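Local coordinates for protein ATP phosphoribosyltransferase (Thermotoga maritima, PDB 1O63) that probably catalyses the condensation of ATP with 5-phosphoribose 1-diphosphate, the first step of histidine biosynthesis, as a short-form enzyme lacking the C-terminal regulatory region, at residues A[89-94]-A[145-150]; A[93-98]-A[160-165]; A[78-83]-A[194-199]. All blocks are in the same frame, centred on the assembly; numbering follows the deposited sequence.

Overall arrangement
From the N terminus, the chain reaches 78-83, leading into the long strand 81-94 on which all three contacts draw. Interaction 1 closes a 50-residue loop by pairing the end of this strand with strand 145-150. Interaction 2 sets out from the same stretch, sharing Gly93 and Pro94, and closes a longer loop onto the start of strand 161-176. Together they set strands 145-150, 81-94 and 161-176 side by side in the sheet. Both loops nest inside that of interaction 3, which ties the entry to strand 81-94 to the C-terminal helix 185-204. Interactions 1 and 2 touch; interaction 3 lies on the opposite side of the chain's centre, its centre about 30 Å from that of interaction 1.

Interaction 1: residues A[89-94]-A[145-150]; sequences MVLAGP and LIVDIT
Ala92 O takes the N-H of Ile146 at 2.8 Å in a nearly straight bond (170° at the hydrogen), and the CA-H of Leu145 leans on the same oxygen. Ala92 N answers to Ile146 O, and Val90 and Asp148 form a second such two-bond pair. Between the two pairs, Val147 CA comes within 3.2 Å of Val90 O, a CA-H...O contact. This is an antiparallel strand pair inside the mixed sheet of an alpha/beta domain of the type II periplasmic-binding-protein fold, with helix 111-121 over the face of Met89, Leu91 and Val147 and Leu156 of helix 154-158 on the face of Val90 and Ile146. On the first face Leu91 reaches across with one branch: chi2 of 71° turns CD1 to 3.8 Å from Val147 CG2, and this methyl also lies 3.4 Å from Ile146 O. Val147 presents its other methyl to Met89, a selenomethionine whose chain bends at chi2 and chi3. Met89 SE meets Val147 CG1 at 3.9 Å, the two side chains crossing at about a right angle, while Met89 CE sits 4.0 Å from Ile149 CG1. On the other face Ala92 CB packs on Ile146 CG1, which the chi1 of 64° sets between the backbone N and the carbonyl carbon. Val90 CG2 is 3.4 Å from Asp148 O, and both Val90 methyls touch Thr150 CG2. Asp148 OD1 accepts a weak bond from the next N-H, Ile149 N, at 2.8 Å.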
loop_
_atom_site.group_PDB
_atom_site.type_symbol
_atom_site.label_atom_id
_atom_site.label_comp_id
_atom_site.label_asym_id
_atom_site.label_seq_id
_atom_site.Cartn_x
_atom_site.Cartn_y
_atom_site.Cartn_z
HETATM N N MSE A 89 -2.151 -16.552 6.525
HETATM C CA MSE A 89 -1.009 -15.702 6.940
HETATM C C MSE A 89 0.036 -16.686 7.481
HETATM O O MSE A 89 -0.294 -17.519 8.345
HETATM C CB MSE A 89 -1.440 -14.693 7.960
HETATM C CG MSE A 89 -0.367 -13.732 8.470
HETATM SE SE MSE A 89 0.091 -12.417 7.142
HETATM C CE MSE A 89 -1.432 -11.243 7.307
ATOM N N VAL A 90 1.238 -16.684 6.905
ATOM C CA VAL A 90 2.249 -17.648 7.339
ATOM C C VAL A 90 3.578 -16.990 7.665
ATOM O O VAL A 90 3.835 -15.867 7.261
ATOM C CB VAL A 90 2.508 -18.723 6.253
ATOM C CG1 VAL A 90 1.232 -19.507 5.983
ATOM C CG2 VAL A 90 3.037 -18.112 4.947
ATOM N N LEU A 91 4.395 -17.717 8.406
ATOM C CA LEU A 91 5.790 -17.393 8.625
ATOM C C LEU A 91 6.550 -18.262 7.596
ATOM O O LEU A 91 6.160 -19.435 7.454
ATOM C CB LEU A 91 6.262 -17.790 10.036
ATOM C CG LEU A 91 7.778 -17.564 10.270
ATOM C CD1 LEU A 91 8.042 -16.075 10.356
ATOM C CD2 LEU A 91 8.212 -18.263 11.562
ATOM N N ALA A 92 7.393 -17.676 6.798
ATOM C CA ALA A 92 8.167 -18.441 5.800
ATOM C C ALA A 92 9.627 -17.997 5.778
ATOM O O ALA A 92 10.001 -16.897 6.169
ATOM C CB ALA A 92 7.563 -18.293 4.417
ATOM N N GLY A 93 10.475 -18.896 5.235
ATOM C CA GLY A 93 11.917 -18.591 5.147
ATOM C C GLY A 93 12.588 -19.551 4.151
ATOM O O GLY A 93 11.969 -20.487 3.672
ATOM N N PRO A 94 13.842 -19.310 3.846
ATOM C CA PRO A 94 14.583 -20.152 2.886
ATOM C C PRO A 94 14.417 -21.607 3.244
ATOM O O PRO A 94 14.578 -21.961 4.434
ATOM C CB PRO A 94 16.022 -19.681 3.073
ATOM C CG PRO A 94 15.866 -18.228 3.441
ATOM C CD PRO A 94 14.683 -18.213 4.383
ATOM N N LEU A 145 13.481 -14.041 7.527
ATOM C CA LEU A 145 12.178 -14.626 7.438
ATOM C C LEU A 145 11.152 -13.578 6.943
ATOM O O LEU A 145 11.424 -12.398 6.946
ATOM C CB LEU A 145 11.643 -15.086 8.821
ATOM C CG LEU A 145 12.491 -16.054 9.637
ATOM C CD1 LEU A 145 12.065 -16.086 11.108
ATOM C CD2 LEU A 145 12.466 -17.461 9.070
ATOM N N ILE A 146 10.007 -14.087 6.500
ATOM C CA ILE A 146 8.915 -13.171 6.165
ATOM C C ILE A 146 7.631 -13.631 6.856
ATOM O O ILE A 146 7.557 -14.790 7.267
ATOM C CB ILE A 146 8.623 -13.066 4.665
ATOM C CG1 ILE A 146 8.137 -14.414 4.147
ATOM C CG2 ILE A 146 9.853 -12.519 3.911
ATOM C CD1 ILE A 146 7.741 -14.470 2.693
ATOM N N VAL A 147 6.713 -12.690 7.022
ATOM C CA VAL A 147 5.349 -13.042 7.475
ATOM C C VAL A 147 4.451 -12.501 6.356
ATOM O O VAL A 147 4.500 -11.300 6.094
ATOM C CB VAL A 147 4.972 -12.458 8.827
ATOM C CG1 VAL A 147 3.467 -12.509 9.043
ATOM C CG2 VAL A 147 5.700 -13.143 9.970
ATOM N N ASP A 148 3.797 -13.388 5.622
ATOM C CA ASP A 148 3.028 -12.913 4.452
ATOM C C ASP A 148 1.870 -13.844 4.144
ATOM O O ASP A 148 1.764 -14.947 4.693
ATOM C CB ASP A 148 3.940 -12.800 3.227
ATOM C CG ASP A 148 3.426 -11.875 2.151
ATOM O OD1 ASP A 148 2.416 -11.166 2.377
ATOM O OD2 ASP A 148 4.020 -11.841 1.053
ATOM N N ILE A 149 1.024 -13.416 3.227
ATOM C CA ILE A 149 -0.138 -14.198 2.817
ATOM C C ILE A 149 0.262 -15.090 1.620
ATOM O O ILE A 149 1.008 -14.659 0.754
ATOM C CB ILE A 149 -1.274 -13.282 2.324
ATOM C CG1 ILE A 149 -1.775 -12.342 3.431
ATOM C CG2 ILE A 149 -2.437 -14.075 1.734
ATOM C CD1 ILE A 149 -2.815 -11.355 2.816
ATOM N N THR A 150 -0.298 -16.274 1.612
ATOM C CA THR A 150 -0.189 -17.266 0.574
ATOM C C THR A 150 -1.554 -17.948 0.408
ATOM O O THR A 150 -2.325 -18.028 1.358
ATOM C CB THR A 150 0.859 -18.354 0.933
ATOM O OG1 THR A 150 1.000 -19.260 -0.166
ATOM C CG2 THR A 150 0.417 -19.162 2.146
#

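Interaction 2: residues A[93-98]-A[160-165]; sequences GPKGRG and NLEILD
Gly93 and Glu162 form an antiparallel hydrogen-bonded pair, Glu162 N to Gly93 O at 2.7 Å and Gly93 N to Glu162 O at 3.1 Å, and beyond the non-hydrogen-bonded pair Pro94-Leu161 the pairing ends with Lys95 N on Asn160 O at 3.0 Å. The end of strand 81-94 thus joins the start of strand 161-176, its neighbour in the mixed sheet. Two motifs frame the pairing. Asn160, at positive phi, is the C-prime residue of the Schellman motif that ends the preceding helix; further along, Leu164 and Asp165 both face Leu91 in a classic beta bulge. On the partner side, residues 94-97 make a type II beta turn with Gly96 at its positive-phi position and Arg97 N bonded to Pro94 O.

The Lys95 and Glu162 side chains cross at about a right angle and meet through their aliphatic parts, Lys95 CG lying 3.5 Å from Glu162 CB. The Glu162 chain runs extended to CD, and the turn of its carboxylate (chi3 50°) leaves OE1 3.6 Å from Lys95 CG, whereas Lys95 bends at chi3 and its NZ remains well apart from the carboxylate, without a salt bridge. A chi1 of -62° puts Leu161 CG anti to the carbonyl carbon, and from there CD2 lies against the Gly93-Pro94 peptide, 3.7 Å from Pro94 N. At Gly93 no side chain intervenes, and Leu164 CD1 approaches Gly93 N to 3.8 Å; Leu145, across strand 81-94, touches Leu164 as well. Within the turn, Pro94 CG sits over the centre of the Arg97 guanidinium, 3.6 Å above its plane.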
loop_
_atom_site.group_PDB
_atom_site.type_symbol
_atom_site.label_atom_id
_atom_site.label_comp_id
_atom_site.label_asym_id
_atom_site.label_seq_id
_atom_site.Cartn_x
_atom_site.Cartn_y
_atom_site.Cartn_z
ATOM N N GLY A 93 10.475 -18.896 5.235
ATOM C CA GLY A 93 11.917 -18.591 5.147
ATOM C C GLY A 93 12.588 -19.551 4.151
ATOM O O GLY A 93 11.969 -20.487 3.672
ATOM N N PRO A 94 13.842 -19.310 3.846
ATOM C CA PRO A 94 14.583 -20.152 2.886
ATOM C C PRO A 94 14.417 -21.607 3.244
ATOM O O PRO A 94 14.578 -21.961 4.434
ATOM C CB PRO A 94 16.022 -19.681 3.073
ATOM C CG PRO A 94 15.866 -18.228 3.441
ATOM C CD PRO A 94 14.683 -18.213 4.383
ATOM N N LYS A 95 14.026 -22.474 2.312
ATOM C CA LYS A 95 13.842 -23.874 2.678
ATOM C C LYS A 95 15.148 -24.510 3.170
ATOM O O LYS A 95 16.178 -24.395 2.522
ATOM C CB LYS A 95 13.247 -24.746 1.577
ATOM C CG LYS A 95 12.606 -25.999 2.193
ATOM C CD LYS A 95 12.468 -27.144 1.231
ATOM C CE LYS A 95 11.137 -27.141 0.507
ATOM N NZ LYS A 95 10.977 -28.376 -0.328
ATOM N N GLY A 96 15.061 -25.164 4.329
ATOM C CA GLY A 96 16.188 -25.802 4.961
ATOM C C GLY A 96 16.872 -24.943 6.000
ATOM O O GLY A 96 17.484 -25.470 6.953
ATOM N N ARG A 97 16.790 -23.615 5.911
ATOM C CA ARG A 97 17.560 -22.797 6.840
ATOM C C ARG A 97 17.037 -22.836 8.253
ATOM O O ARG A 97 17.792 -23.084 9.223
ATOM C CB ARG A 97 17.791 -21.386 6.325
ATOM C CG ARG A 97 19.056 -20.748 6.890
ATOM C CD ARG A 97 19.268 -19.328 6.434
ATOM N NE ARG A 97 19.451 -19.202 5.003
ATOM C CZ ARG A 97 19.362 -18.056 4.328
ATOM N NH1 ARG A 97 19.544 -18.030 3.010
ATOM N NH2 ARG A 97 19.085 -16.936 4.989
ATOM N N GLY A 98 15.746 -22.612 8.451
ATOM C CA GLY A 98 15.190 -22.607 9.805
ATOM C C GLY A 98 15.058 -21.175 10.324
ATOM O O GLY A 98 15.019 -20.219 9.526
ATOM N N ASN A 160 11.758 -20.642 -3.490
ATOM C CA ASN A 160 12.474 -21.497 -2.564
ATOM C C ASN A 160 12.269 -21.133 -1.110
ATOM O O ASN A 160 13.157 -21.354 -0.277
ATOM C CB ASN A 160 13.984 -21.507 -2.899
ATOM C CG ASN A 160 14.255 -22.188 -4.224
ATOM O OD1 ASN A 160 15.106 -21.771 -5.013
ATOM N ND2 ASN A 160 13.511 -23.252 -4.500
ATOM N N LEU A 161 11.130 -20.536 -0.789
ATOM C CA LEU A 161 10.763 -20.244 0.589
ATOM C C LEU A 161 9.875 -21.396 1.066
ATOM O O LEU A 161 9.095 -21.901 0.257
ATOM C CB LEU A 161 10.014 -18.914 0.715
ATOM C CG LEU A 161 10.842 -17.684 0.287
ATOM C CD1 LEU A 161 10.040 -16.403 0.386
ATOM C CD2 LEU A 161 12.118 -17.607 1.090
ATOM N N GLU A 162 10.039 -21.806 2.294
ATOM C CA GLU A 162 9.213 -22.862 2.877
ATOM C C GLU A 162 8.281 -22.242 3.927
ATOM O O GLU A 162 8.701 -21.314 4.626
ATOM C CB GLU A 162 10.115 -23.896 3.568
ATOM C CG GLU A 162 9.555 -24.631 4.730
ATOM C CD GLU A 162 10.402 -25.715 5.337
ATOM O OE1 GLU A 162 11.595 -25.495 5.639
ATOM O OE2 GLU A 162 9.864 -26.835 5.556
ATOM N N ILE A 163 7.128 -22.859 4.122
ATOM C CA ILE A 163 6.204 -22.417 5.163
ATOM C C ILE A 163 6.622 -22.990 6.508
ATOM O O ILE A 163 6.597 -24.199 6.741
ATOM C CB ILE A 163 4.753 -22.827 4.841
ATOM C CG1 ILE A 163 4.228 -22.037 3.640
ATOM C CG2 ILE A 163 3.886 -22.599 6.070
ATOM C CD1 ILE A 163 2.897 -22.558 3.094
ATOM N N LEU A 164 7.075 -22.117 7.411
ATOM C CA LEU A 164 7.550 -22.554 8.711
ATOM C C LEU A 164 6.443 -22.619 9.752
ATOM O O LEU A 164 6.631 -23.289 10.777
ATOM C CB LEU A 164 8.663 -21.616 9.221
ATOM C CG LEU A 164 9.737 -21.278 8.169
ATOM C CD1 LEU A 164 10.799 -20.366 8.773
ATOM C CD2 LEU A 164 10.367 -22.532 7.606
ATOM N N ASP A 165 5.353 -21.863 9.556
ATOM C CA ASP A 165 4.273 -21.860 10.532
ATOM C C ASP A 165 3.034 -21.168 9.928
ATOM O O ASP A 165 3.141 -20.180 9.202
ATOM C CB ASP A 165 4.686 -21.143 11.808
ATOM C CG ASP A 165 3.893 -21.483 13.051
ATOM O OD1 ASP A 165 3.126 -22.472 13.050
ATOM O OD2 ASP A 165 4.048 -20.770 14.088
#

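Interaction 3: residues A[78-83]-A[194-199]; sequences QPFFIP and KLQEVI
The Phe80 ring carries Gln196 on one face and aliphatic groups at its rim: Gln196 CB stands over the ring centre, 3.7 Å from the centroid and 8° off the normal, a CH-pi contact, while Ile199 CD1 lies in the ring plane, 3.9 Å from Phe80 CE1. Leu195 CG is also near that plane, 4.1 Å from Phe80 CZ. Further out, the Gln196 amide stacks 7° from parallel, with CD 3.6 Å from Phe80 CG. Gln196, extended beyond CG, runs over the face in the direction opposite to Phe80. Beside the ring, Ile82 CG2 meets Ile199 CG2 at 3.8 Å, and Tyr19 of helix 13-23 touches both isoleucines. The contact thus fastens helix 185-204 to the loop residue Phe80 and the weakly bonded beginning of strand 81-94. Gln196 NE2 donates a hydrogen to a water at 2.9 Å, which donates weakly to Phe81 O at 3.4 Å. Dispersion and amide-on-ring stacking carry the contact: Gln196 CB covers the ring centre and the amide the CG side, while NE2 still reaches a water.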
loop_
_atom_site.group_PDB
_atom_site.type_symbol
_atom_site.label_atom_id
_atom_site.label_comp_id
_atom_site.label_asym_id
_atom_site.label_seq_id
_atom_site.Cartn_x
_atom_site.Cartn_y
_atom_site.Cartn_z
ATOM N N GLN A 78 -18.945 -7.205 14.570
ATOM C CA GLN A 78 -19.046 -8.240 13.551
ATOM C C GLN A 78 -20.338 -9.020 13.800
ATOM O O GLN A 78 -20.376 -9.773 14.793
ATOM C CB GLN A 78 -17.865 -9.228 13.640
ATOM C CG GLN A 78 -16.532 -8.668 13.186
ATOM C CD GLN A 78 -15.457 -9.754 13.059
ATOM O OE1 GLN A 78 -15.680 -10.822 12.451
ATOM N NE2 GLN A 78 -14.310 -9.460 13.630
ATOM N N PRO A 79 -21.376 -8.811 13.005
ATOM C CA PRO A 79 -22.665 -9.408 13.281
ATOM C C PRO A 79 -22.647 -10.910 13.089
ATOM O O PRO A 79 -23.357 -11.626 13.789
ATOM C CB PRO A 79 -23.626 -8.724 12.309
ATOM C CG PRO A 79 -22.720 -8.235 11.199
ATOM C CD PRO A 79 -21.467 -7.812 11.916
ATOM N N PHE A 80 -21.881 -11.398 12.112
ATOM C CA PHE A 80 -21.848 -12.845 11.872
ATOM C C PHE A 80 -20.573 -13.275 11.168
ATOM O O PHE A 80 -19.767 -12.451 10.725
ATOM C CB PHE A 80 -23.099 -13.281 11.122
ATOM C CG PHE A 80 -23.306 -12.674 9.771
ATOM C CD1 PHE A 80 -22.735 -13.242 8.641
ATOM C CD2 PHE A 80 -24.093 -11.541 9.612
ATOM C CE1 PHE A 80 -22.931 -12.702 7.385
ATOM C CE2 PHE A 80 -24.296 -10.997 8.363
ATOM C CZ PHE A 80 -23.727 -11.563 7.251
ATOM N N PHE A 81 -20.446 -14.587 10.993
ATOM C CA PHE A 81 -19.277 -15.233 10.401
ATOM C C PHE A 81 -19.409 -15.572 8.937
ATOM O O PHE A 81 -20.351 -16.229 8.500
ATOM C CB PHE A 81 -19.057 -16.541 11.219
ATOM C CG PHE A 81 -17.859 -17.356 10.844
ATOM C CD1 PHE A 81 -17.925 -18.312 9.845
ATOM C CD2 PHE A 81 -16.661 -17.214 11.532
ATOM C CE1 PHE A 81 -16.819 -19.073 9.508
ATOM C CE2 PHE A 81 -15.565 -17.979 11.210
ATOM C CZ PHE A 81 -15.638 -18.913 10.192
ATOM N N ILE A 82 -18.417 -15.208 8.117
ATOM C CA ILE A 82 -18.450 -15.561 6.679
ATOM C C ILE A 82 -17.440 -16.674 6.431
ATOM O O ILE A 82 -16.227 -16.481 6.498
ATOM C CB ILE A 82 -18.179 -14.337 5.812
ATOM C CG1 ILE A 82 -19.201 -13.227 6.127
ATOM C CG2 ILE A 82 -18.234 -14.702 4.323
ATOM C CD1 ILE A 82 -18.875 -11.893 5.463
ATOM N N PRO A 83 -17.927 -17.896 6.227
ATOM C CA PRO A 83 -17.161 -19.098 6.141
ATOM C C PRO A 83 -15.928 -19.224 5.303
ATOM O O PRO A 83 -14.891 -19.770 5.765
ATOM C CB PRO A 83 -18.211 -20.148 5.668
ATOM C CG PRO A 83 -19.489 -19.652 6.209
ATOM C CD PRO A 83 -19.407 -18.162 6.212
ATOM N N LYS A 194 -31.075 -10.674 5.695
ATOM C CA LYS A 194 -31.068 -11.110 4.311
ATOM C C LYS A 194 -29.672 -11.524 3.843
ATOM O O LYS A 194 -29.507 -12.529 3.150
ATOM C CB LYS A 194 -31.575 -10.004 3.389
ATOM C CG LYS A 194 -33.006 -9.577 3.627
ATOM C CD LYS A 194 -33.431 -8.519 2.608
ATOM C CE LYS A 194 -33.384 -9.073 1.200
ATOM N NZ LYS A 194 -34.432 -8.470 0.327
ATOM N N LEU A 195 -28.664 -10.731 4.204
ATOM C CA LEU A 195 -27.293 -11.001 3.782
ATOM C C LEU A 195 -26.742 -12.278 4.372
ATOM O O LEU A 195 -26.162 -13.099 3.639
ATOM C CB LEU A 195 -26.423 -9.791 4.141
ATOM C CG LEU A 195 -24.960 -9.823 3.724
ATOM C CD1 LEU A 195 -24.842 -9.772 2.207
ATOM C CD2 LEU A 195 -24.213 -8.646 4.373
ATOM N N GLN A 196 -26.958 -12.553 5.662
ATOM C CA GLN A 196 -26.479 -13.815 6.243
ATOM C C GLN A 196 -27.122 -15.023 5.562
ATOM O O GLN A 196 -26.453 -16.037 5.307
ATOM C CB GLN A 196 -26.686 -13.849 7.749
ATOM C CG GLN A 196 -26.013 -15.000 8.493
ATOM C CD GLN A 196 -26.173 -14.884 9.993
ATOM O OE1 GLN A 196 -26.931 -14.030 10.471
ATOM N NE2 GLN A 196 -25.513 -15.728 10.775
ATOM N N GLU A 197 -28.427 -14.958 5.274
ATOM C CA GLU A 197 -29.094 -16.037 4.545
ATOM C C GLU A 197 -28.366 -16.325 3.216
ATOM O O GLU A 197 -28.033 -17.450 2.899
ATOM C CB GLU A 197 -30.525 -15.617 4.153
ATOM C CG GLU A 197 -31.614 -16.005 5.087
ATOM C CD GLU A 197 -33.024 -15.776 4.568
ATOM O OE1 GLU A 197 -33.954 -16.392 5.127
ATOM O OE2 GLU A 197 -33.230 -14.983 3.629
ATOM N N VAL A 198 -28.175 -15.274 2.440
ATOM C CA VAL A 198 -27.519 -15.377 1.127
ATOM C C VAL A 198 -26.100 -15.901 1.289
ATOM O O VAL A 198 -25.666 -16.877 0.665
ATOM C CB VAL A 198 -27.519 -13.985 0.464
ATOM C CG1 VAL A 198 -26.560 -13.890 -0.700
ATOM C CG2 VAL A 198 -28.940 -13.604 0.047
ATOM N N ILE A 199 -25.355 -15.258 2.193
ATOM C CA ILE A 199 -23.947 -15.618 2.392
ATOM C C ILE A 199 -23.764 -17.043 2.843
ATOM O O ILE A 199 -22.855 -17.772 2.416
ATOM C CB ILE A 199 -23.283 -14.630 3.367
ATOM C CG1 ILE A 199 -23.070 -13.295 2.627
ATOM C CG2 ILE A 199 -21.980 -15.193 3.899
ATOM C CD1 ILE A 199 -22.573 -12.173 3.532
HETATM O O HOH W 1 -23.436 -17.206 9.438
#